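PDB 4PXE: ureidoglycolate hydrolase from Arabidopsis thaliana, which hydrolyses (S)-ureidoglycolate, but not its R enantiomer or allantoate, to glyoxylate, ammonium and carbon dioxide with two manganese ions per subunit, late in purine breakdown. Local coordinates for residues 131-139 against 376-384; 84-92 against 199-208. All coordinates share one frame; numbering follows the deposited sequence.

Contact 1 (131-139 against 376-384). With MN (manganese (II) ion), chain D; GLV (glyoxylic acid), chain E.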
loop_
_atom_site.group_PDB
_atom_site.type_symbol
_atom_site.label_atom_id
_atom_site.label_comp_id
_atom_site.label_asym_id
_atom_site.label_seq_id
_atom_site.Cartn_x
_atom_site.Cartn_y
_atom_site.Cartn_z
ATOM N N ILE A 131 7.792 -6.727 37.277
ATOM C CA ILE A 131 7.218 -7.025 35.978
ATOM C C ILE A 131 7.429 -5.836 35.056
ATOM O O ILE A 131 7.154 -4.692 35.428
ATOM C CB ILE A 131 5.715 -7.298 36.080
ATOM C CG1 ILE A 131 5.448 -8.457 37.037
ATOM C CG2 ILE A 131 5.137 -7.595 34.690
ATOM C CD1 ILE A 131 3.988 -8.791 37.159
ATOM N N ILE A 132 7.908 -6.110 33.848
ATOM C CA ILE A 132 8.116 -5.071 32.853
ATOM C C ILE A 132 7.167 -5.270 31.683
ATOM O O ILE A 132 7.153 -6.333 31.053
ATOM C CB ILE A 132 9.560 -5.070 32.309
ATOM C CG1 ILE A 132 10.581 -4.947 33.444
ATOM C CG2 ILE A 132 9.740 -3.937 31.312
ATOM C CD1 ILE A 132 12.012 -5.101 32.989
ATOM N N LEU A 133 6.359 -4.257 31.406
ATOM C CA LEU A 133 5.642 -4.187 30.142
ATOM C C LEU A 133 6.476 -3.307 29.235
ATOM O O LEU A 133 6.517 -2.091 29.412
ATOM C CB LEU A 133 4.238 -3.611 30.334
ATOM C CG LEU A 133 3.490 -3.199 29.061
ATOM C CD1 LEU A 133 3.468 -4.329 28.026
ATOM C CD2 LEU A 133 2.070 -2.756 29.398
ATOM N N PHE A 134 7.179 -3.916 28.286
ATOM C CA PHE A 134 7.997 -3.135 27.365
ATOM C C PHE A 134 7.093 -2.269 26.494
ATOM O O PHE A 134 5.993 -2.682 26.124
ATOM C CB PHE A 134 8.882 -4.064 26.541
ATOM C CG PHE A 134 9.885 -4.808 27.378
ATOM C CD1 PHE A 134 11.105 -4.230 27.691
ATOM C CD2 PHE A 134 9.596 -6.064 27.889
ATOM C CE1 PHE A 134 12.025 -4.897 28.485
ATOM C CE2 PHE A 134 10.520 -6.742 28.682
ATOM C CZ PHE A 134 11.733 -6.160 28.977
ATOM N N THR A 135 7.528 -1.047 26.205
ATOM C CA THR A 135 6.638 -0.088 25.576
ATOM C C THR A 135 6.182 -0.525 24.178
ATOM O O THR A 135 5.075 -0.214 23.751
ATOM C CB THR A 135 7.256 1.336 25.552
ATOM O OG1 THR A 135 6.212 2.299 25.370
ATOM C CG2 THR A 135 8.322 1.480 24.464
ATOM N N SER A 136 7.049 -1.261 23.488
ATOM C CA SER A 136 6.748 -1.827 22.178
ATOM C C SER A 136 7.881 -2.762 21.828
ATOM O O SER A 136 9.045 -2.446 22.096
ATOM C CB SER A 136 6.651 -0.721 21.122
ATOM O OG SER A 136 6.796 -1.256 19.817
ATOM N N GLU A 137 7.557 -3.906 21.228
ATOM C CA GLU A 137 8.582 -4.832 20.768
ATOM C C GLU A 137 8.524 -5.008 19.253
ATOM O O GLU A 137 9.522 -5.360 18.621
ATOM C CB GLU A 137 8.427 -6.184 21.483
ATOM C CG GLU A 137 9.507 -7.202 21.157
ATOM C CD GLU A 137 9.156 -8.116 20.005
ATOM O OE1 GLU A 137 7.994 -8.107 19.526
ATOM O OE2 GLU A 137 10.069 -8.849 19.562
ATOM N N GLU A 138 7.348 -4.791 18.667
ATOM C CA GLU A 138 7.176 -4.998 17.227
ATOM C C GLU A 138 7.630 -3.778 16.421
ATOM O O GLU A 138 7.494 -2.648 16.885
ATOM C CB GLU A 138 5.726 -5.360 16.906
ATOM C CG GLU A 138 5.247 -6.611 17.632
ATOM C CD GLU A 138 5.707 -7.886 16.992
ATOM O OE1 GLU A 138 6.621 -7.890 16.136
ATOM O OE2 GLU A 138 5.109 -8.918 17.359
ATOM N N PRO A 139 8.182 -4.004 15.213
ATOM C CA PRO A 139 8.760 -2.903 14.422
ATOM C C PRO A 139 7.734 -2.152 13.576
ATOM O O PRO A 139 8.122 -1.323 12.751
ATOM C CB PRO A 139 9.747 -3.632 13.503
ATOM C CG PRO A 139 9.108 -4.962 13.277
ATOM C CD PRO A 139 8.499 -5.322 14.630
ATOM N N ALA A 376 12.339 -16.545 16.638
ATOM C CA ALA A 376 11.866 -15.183 16.825
ATOM C C ALA A 376 12.852 -14.410 17.685
ATOM O O ALA A 376 13.604 -14.996 18.469
ATOM C CB ALA A 376 10.494 -15.197 17.485
ATOM N N TYR A 377 12.858 -13.087 17.550
ATOM C CA TYR A 377 13.552 -12.272 18.548
ATOM C C TYR A 377 12.550 -11.814 19.601
ATOM O O TYR A 377 11.329 -11.996 19.444
ATOM C CB TYR A 377 14.324 -11.089 17.912
ATOM C CG TYR A 377 13.474 -10.186 17.036
ATOM C CD1 TYR A 377 13.493 -10.294 15.639
ATOM C CD2 TYR A 377 12.645 -9.224 17.607
ATOM C CE1 TYR A 377 12.694 -9.464 14.840
ATOM C CE2 TYR A 377 11.853 -8.399 16.829
ATOM C CZ TYR A 377 11.884 -8.513 15.455
ATOM O OH TYR A 377 11.082 -7.692 14.688
ATOM N N HIS A 378 13.066 -11.261 20.694
ATOM C CA HIS A 378 12.263 -10.894 21.852
ATOM C C HIS A 378 12.979 -9.788 22.594
ATOM O O HIS A 378 14.169 -9.577 22.387
ATOM C CB HIS A 378 12.141 -12.076 22.815
ATOM C CG HIS A 378 11.546 -13.307 22.211
ATOM N ND1 HIS A 378 10.186 -13.485 22.063
ATOM C CD2 HIS A 378 12.126 -14.439 21.748
ATOM C CE1 HIS A 378 9.958 -14.671 21.531
ATOM N NE2 HIS A 378 11.118 -15.272 21.333
ATOM N N ASP A 379 12.281 -9.126 23.505
ATOM C CA ASP A 379 12.936 -8.192 24.419
ATOM C C ASP A 379 14.088 -8.826 25.201
ATOM O O ASP A 379 15.053 -8.145 25.542
ATOM C CB ASP A 379 11.903 -7.577 25.363
ATOM C CG ASP A 379 10.931 -6.676 24.617
ATOM O OD1 ASP A 379 11.416 -5.685 24.038
ATOM O OD2 ASP A 379 9.708 -6.954 24.587
ATOM N N SER A 380 13.988 -10.126 25.464
ATOM C CA SER A 380 15.064 -10.882 26.106
ATOM C C SER A 380 16.404 -10.719 25.382
ATOM O O SER A 380 17.461 -10.768 26.014
ATOM C CB SER A 380 14.686 -12.366 26.173
ATOM O OG SER A 380 13.642 -12.594 27.104
ATOM N N LEU A 381 16.370 -10.523 24.066
ATOM C CA LEU A 381 17.600 -10.401 23.285
ATOM C C LEU A 381 18.423 -9.209 23.775
ATOM O O LEU A 381 19.656 -9.280 23.860
ATOM C CB LEU A 381 17.270 -10.240 21.795
ATOM C CG LEU A 381 18.451 -10.060 20.840
ATOM C CD1 LEU A 381 19.366 -11.257 20.909
ATOM C CD2 LEU A 381 17.941 -9.872 19.427
ATOM N N PHE A 382 17.738 -8.123 24.119
ATOM C CA PHE A 382 18.418 -6.905 24.562
ATOM C C PHE A 382 18.585 -6.812 26.076
ATOM O O PHE A 382 19.582 -6.259 26.570
ATOM C CB PHE A 382 17.745 -5.681 23.951
ATOM C CG PHE A 382 17.810 -5.698 22.459
ATOM C CD1 PHE A 382 18.973 -5.307 21.812
ATOM C CD2 PHE A 382 16.767 -6.212 21.705
ATOM C CE1 PHE A 382 19.073 -5.378 20.441
ATOM C CE2 PHE A 382 16.863 -6.293 20.332
ATOM C CZ PHE A 382 18.012 -5.876 19.697
ATOM N N MET A 383 17.638 -7.382 26.819
ATOM C CA MET A 383 17.783 -7.478 28.270
ATOM C C MET A 383 19.030 -8.269 28.645
ATOM O O MET A 383 19.625 -8.025 29.696
ATOM C CB MET A 383 16.527 -8.098 28.910
ATOM C CG MET A 383 15.291 -7.208 28.842
ATOM S SD MET A 383 15.528 -5.558 29.558
ATOM C CE MET A 383 15.564 -5.957 31.306
ATOM N N ALA A 384 19.424 -9.205 27.786
ATOM C CA ALA A 384 20.632 -10.010 27.986
ATOM C C ALA A 384 21.899 -9.158 28.068
ATOM O O ALA A 384 22.924 -9.601 28.596
ATOM C CB ALA A 384 20.773 -11.051 26.886
HETATM MN MN MN D . 5.779 -10.970 17.361
HETATM C C1 GLV E . 9.075 -10.298 16.622
HETATM O O1 GLV E . 9.438 -10.632 17.917
HETATM C C2 GLV E . 9.714 -11.139 15.573
HETATM O O2 GLV E . 10.507 -12.070 15.928
HETATM O O3 GLV E . 9.459 -10.920 14.352
HETATM O O HOH W 1 10.854 -3.254 23.876
HETATM O O HOH W 2 6.880 -10.437 19.119
HETATM O O HOH W 3 6.796 -12.486 17.236
#
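F134 and D379 stack with their flat groups only 17° apart, the side chains sliding past each other in opposite directions so that D379 CG comes 3.5 Å from F134 CG. D379 CB makes a CH-pi contact over the same face, 3.7 Å from the centroid of the F134 ring, while I132 CG2 fills the opposite face. M383, bent twice along its chain, brings SD to the edge of this phenyl ring as a Met-aromatic contact and meets I132 tip to tip. D379 OD1 is hydrogen-bonded to S149 and to a water that also donates to S136 O, which is likely to limit rotation of the carboxylate.

Beyond D379, E137 bends at its second torsion (chi2 -92°) and turns its carboxylate to the Y377 ring, the planes 45° apart and E137 OE2 3.3 Å from Y377 CD2. The same E137 OE2 is 2.5 Å from GLV O1. Glyoxylate lies flat over one face of Y377, whose backbone N donates to GLV O2 (3.0 Å). Replacing Y377 by a serine would strip away that aromatic wall and would probably leave the glyoxylate free to shift and E137 without a ring beside it. E138 OE2 binds the nearby manganese at 2.2 Å, with D103 and H402 completing the protein ligands, and E138 OE1 is hydrogen-bonded to N294 of the second subunit.

Helix 379-383 thus rests on the loop that leaves strand 129-133, with helix 147-152 packed against F134 and F382, and strand 201-209 lying against M383.

Contact 2 (84-92 against 199-208). With MN (manganese (II) ion), chain C.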
loop_
_atom_site.group_PDB
_atom_site.type_symbol
_atom_site.label_atom_id
_atom_site.label_comp_id
_atom_site.label_asym_id
_atom_site.label_seq_id
_atom_site.Cartn_x
_atom_site.Cartn_y
_atom_site.Cartn_z
ATOM N N LEU A 84 18.763 -4.936 46.936
ATOM C CA LEU A 84 19.402 -5.879 46.026
ATOM C C LEU A 84 18.821 -5.710 44.631
ATOM O O LEU A 84 17.650 -5.361 44.490
ATOM C CB LEU A 84 19.179 -7.316 46.489
ATOM C CG LEU A 84 19.831 -7.727 47.812
ATOM C CD1 LEU A 84 19.435 -9.150 48.149
ATOM C CD2 LEU A 84 21.342 -7.596 47.717
ATOM N N PRO A 85 19.644 -5.942 43.598
ATOM C CA PRO A 85 19.105 -6.002 42.235
ATOM C C PRO A 85 17.931 -6.983 42.178
ATOM O O PRO A 85 18.036 -8.105 42.685
ATOM C CB PRO A 85 20.290 -6.521 41.420
ATOM C CG PRO A 85 21.501 -6.011 42.176
ATOM C CD PRO A 85 21.113 -6.084 43.625
ATOM N N ALA A 86 16.825 -6.546 41.581
ATOM C CA ALA A 86 15.585 -7.321 41.570
ATOM C C ALA A 86 15.607 -8.417 40.515
ATOM O O ALA A 86 16.447 -8.419 39.623
ATOM C CB ALA A 86 14.399 -6.404 41.333
ATOM N N VAL A 87 14.685 -9.365 40.644
ATOM C CA VAL A 87 14.441 -10.338 39.580
ATOM C C VAL A 87 13.327 -9.788 38.709
ATOM O O VAL A 87 12.236 -9.500 39.203
ATOM C CB VAL A 87 14.014 -11.704 40.142
ATOM C CG1 VAL A 87 13.969 -12.750 39.032
ATOM C CG2 VAL A 87 14.967 -12.136 41.257
ATOM N N ALA A 88 13.613 -9.630 37.415
ATOM C CA ALA A 88 12.670 -9.012 36.489
ATOM C C ALA A 88 12.060 -10.030 35.533
ATOM O O ALA A 88 12.678 -11.039 35.203
ATOM C CB ALA A 88 13.353 -7.889 35.697
ATOM N N THR A 89 10.840 -9.747 35.093
ATOM C CA THR A 89 10.203 -10.570 34.073
ATOM C C THR A 89 9.247 -9.703 33.286
ATOM O O THR A 89 8.697 -8.745 33.817
ATOM C CB THR A 89 9.434 -11.769 34.683
ATOM O OG1 THR A 89 8.935 -12.617 33.632
ATOM C CG2 THR A 89 8.262 -11.291 35.547
ATOM N N GLY A 90 9.031 -10.027 32.016
ATOM C CA GLY A 90 8.054 -9.272 31.263
ATOM C C GLY A 90 8.091 -9.532 29.778
ATOM O O GLY A 90 8.854 -10.368 29.303
ATOM N N SER A 91 7.256 -8.800 29.055
ATOM C CA SER A 91 7.096 -8.984 27.617
ATOM C C SER A 91 6.354 -7.774 27.052
ATOM O O SER A 91 6.294 -6.716 27.693
ATOM C CB SER A 91 6.340 -10.294 27.331
ATOM O OG SER A 91 6.538 -10.752 25.999
ATOM N N HIS A 92 5.784 -7.931 25.861
ATOM C CA HIS A 92 5.141 -6.810 25.166
ATOM C C HIS A 92 3.657 -7.093 24.942
ATOM O O HIS A 92 3.215 -8.248 25.017
ATOM C CB HIS A 92 5.809 -6.597 23.806
ATOM C CG HIS A 92 5.657 -7.766 22.887
ATOM N ND1 HIS A 92 4.723 -7.799 21.871
ATOM C CD2 HIS A 92 6.296 -8.958 22.854
ATOM C CE1 HIS A 92 4.796 -8.964 21.252
ATOM N NE2 HIS A 92 5.745 -9.681 21.824
ATOM N N GLY A 199 23.684 -4.741 35.338
ATOM C CA GLY A 199 23.573 -5.439 36.608
ATOM C C GLY A 199 22.513 -4.887 37.548
ATOM O O GLY A 199 22.457 -5.278 38.713
ATOM N N SER A 200 21.662 -3.990 37.060
ATOM C CA SER A 200 20.619 -3.423 37.916
ATOM C C SER A 200 19.507 -4.438 38.187
ATOM O O SER A 200 18.703 -4.263 39.105
ATOM C CB SER A 200 20.049 -2.138 37.327
ATOM O OG SER A 200 19.524 -2.372 36.040
ATOM N N TYR A 201 19.470 -5.500 37.387
ATOM C CA TYR A 201 18.616 -6.646 37.684
ATOM C C TYR A 201 19.480 -7.879 37.921
ATOM O O TYR A 201 20.475 -8.085 37.227
ATOM C CB TYR A 201 17.661 -6.927 36.522
ATOM C CG TYR A 201 16.511 -5.962 36.399
ATOM C CD1 TYR A 201 15.695 -5.683 37.484
ATOM C CD2 TYR A 201 16.234 -5.336 35.188
ATOM C CE1 TYR A 201 14.630 -4.801 37.379
ATOM C CE2 TYR A 201 15.168 -4.444 35.066
ATOM C CZ TYR A 201 14.369 -4.182 36.164
ATOM O OH TYR A 201 13.308 -3.305 36.044
ATOM N N PHE A 202 19.092 -8.701 38.896
ATOM C CA PHE A 202 19.757 -9.974 39.169
ATOM C C PHE A 202 19.612 -10.947 37.996
ATOM O O PHE A 202 20.560 -11.632 37.623
ATOM C CB PHE A 202 19.177 -10.584 40.456
ATOM C CG PHE A 202 19.863 -11.845 40.914
ATOM C CD1 PHE A 202 21.178 -11.817 41.362
ATOM C CD2 PHE A 202 19.175 -13.047 40.954
ATOM C CE1 PHE A 202 21.798 -12.974 41.807
ATOM C CE2 PHE A 202 19.792 -14.210 41.401
ATOM C CZ PHE A 202 21.108 -14.168 41.831
ATOM N N ALA A 203 18.411 -10.991 37.412
ATOM C CA ALA A 203 18.148 -11.797 36.227
ATOM C C ALA A 203 16.903 -11.239 35.571
ATOM O O ALA A 203 16.136 -10.516 36.212
ATOM C CB ALA A 203 17.930 -13.255 36.598
ATOM N N PHE A 204 16.727 -11.567 34.291
ATOM C CA PHE A 204 15.508 -11.252 33.544
ATOM C C PHE A 204 14.947 -12.515 32.891
ATOM O O PHE A 204 15.664 -13.225 32.191
ATOM C CB PHE A 204 15.762 -10.197 32.452
ATOM C CG PHE A 204 14.563 -9.970 31.582
ATOM C CD1 PHE A 204 13.536 -9.152 32.014
ATOM C CD2 PHE A 204 14.433 -10.616 30.361
ATOM C CE1 PHE A 204 12.401 -8.969 31.242
ATOM C CE2 PHE A 204 13.305 -10.436 29.589
ATOM C CZ PHE A 204 12.291 -9.614 30.034
ATOM N N LEU A 205 13.658 -12.775 33.104
ATOM C CA LEU A 205 12.988 -13.945 32.531
ATOM C C LEU A 205 11.837 -13.510 31.645
ATOM O O LEU A 205 11.097 -12.607 32.010
ATOM C CB LEU A 205 12.384 -14.799 33.648
ATOM C CG LEU A 205 13.223 -15.044 34.892
ATOM C CD1 LEU A 205 12.409 -15.874 35.876
ATOM C CD2 LEU A 205 14.512 -15.748 34.527
ATOM N N GLU A 206 11.655 -14.169 30.504
ATOM C CA GLU A 206 10.482 -13.908 29.670
ATOM C C GLU A 206 9.727 -15.192 29.359
ATOM O O GLU A 206 10.296 -16.141 28.820
ATOM C CB GLU A 206 10.899 -13.225 28.365
ATOM C CG GLU A 206 9.719 -12.839 27.461
ATOM C CD GLU A 206 10.092 -11.887 26.334
ATOM O OE1 GLU A 206 11.299 -11.624 26.104
ATOM O OE2 GLU A 206 9.157 -11.387 25.672
ATOM N N LEU A 207 8.448 -15.222 29.719
ATOM C CA LEU A 207 7.548 -16.316 29.351
ATOM C C LEU A 207 6.947 -15.980 27.982
ATOM O O LEU A 207 6.500 -14.851 27.780
ATOM C CB LEU A 207 6.446 -16.423 30.405
ATOM C CG LEU A 207 5.255 -17.337 30.085
ATOM C CD1 LEU A 207 5.679 -18.797 29.920
ATOM C CD2 LEU A 207 4.189 -17.191 31.153
ATOM N N HIS A 208 6.942 -16.926 27.045
ATOM C CA HIS A 208 6.484 -16.626 25.682
ATOM C C HIS A 208 6.004 -17.896 24.989
ATOM O O HIS A 208 6.537 -18.987 25.228
ATOM C CB HIS A 208 7.619 -15.965 24.862
ATOM C CG HIS A 208 7.138 -15.120 23.712
ATOM N ND1 HIS A 208 6.606 -15.653 22.556
ATOM C CD2 HIS A 208 7.106 -13.774 23.550
ATOM C CE1 HIS A 208 6.264 -14.676 21.733
ATOM N NE2 HIS A 208 6.557 -13.526 22.314
HETATM MN MN MN C . 6.650 -11.622 20.983
HETATM O O HOH W 4 16.539 -3.900 40.509
HETATM O O HOH W 5 7.224 -12.996 31.293
HETATM O O HOH W 6 5.098 -13.379 25.982
HETATM O O HOH W 7 8.622 -11.183 21.925
HETATM O O HOH W 2 6.880 -10.437 19.119
HETATM O O HOH W 8 8.183 -12.962 19.571
#
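A88 lies at the tight centre of this parallel strand pair, 86-91 beside 203-208, in the metal-binding domain of the M20 peptidase fold. A203 O receives A88 N at 2.9 Å in a nearly straight bond (174°), and A88 O accepts from L205 N. The methyl group of A88 stands over the centre of the Y201 ring, CB 3.5 Å from the centroid, and also touches F204 CD1. The F204 ring reaches along to the next residues, CE1 3.6 Å from G90 N. On the other face T89 OG1, placed opposite its own backbone N (chi1 -174°), donates to L205 O at 2.7 Å from above the carbonyl plane; a weak bond from G90 N falls on the same oxygen. G90 O is buried without a polar partner, with E206 CG packed 3.2 Å from it.

Toward the start of both segments the fit relaxes. P85 and G199-S200 lie at the solvent-facing end, where P85 meets its partners through carbon contacts and a water links A86 N to S200 O. F202 turns its ring away from P85, and R127 makes a cation-pi contact with it. Waters also span the far half, one between T89 OG1 and L207 N, another between S91 OG and L207 O, but there the surroundings are buried. S91 OG donates to the anti side of E206 OE2.

Past G90 and E206 the two chains draw apart, and the imidazoles of H92 and H208 reach in between them to the catalytic manganese: H92 NE2 and H208 NE2, 4.0 Å apart, each bind it at 2.3 Å.

Contact 1 is wholly buried, its centre about 5 Å from that of the chain, whereas contact 2, at about 16 Å, is a buried strand pair with one end at the surface. Backbone hydrogen bonds organise contact 2; contact 1 has none between its segments and relies on a carboxylate stacked on a phenyl ring, a bridging water and bound ligands. The two adjoin directly: I132 N is 2.8 Å from T89 O between neighbouring strands, and S380 OG, 2.7 Å from E206 OE1, ties helix 379-383 to strand 201-209. The contacts serve different manganese ions, one protein ligand from contact 1 and two from contact 2, and one water bound to both metals joins the two sites.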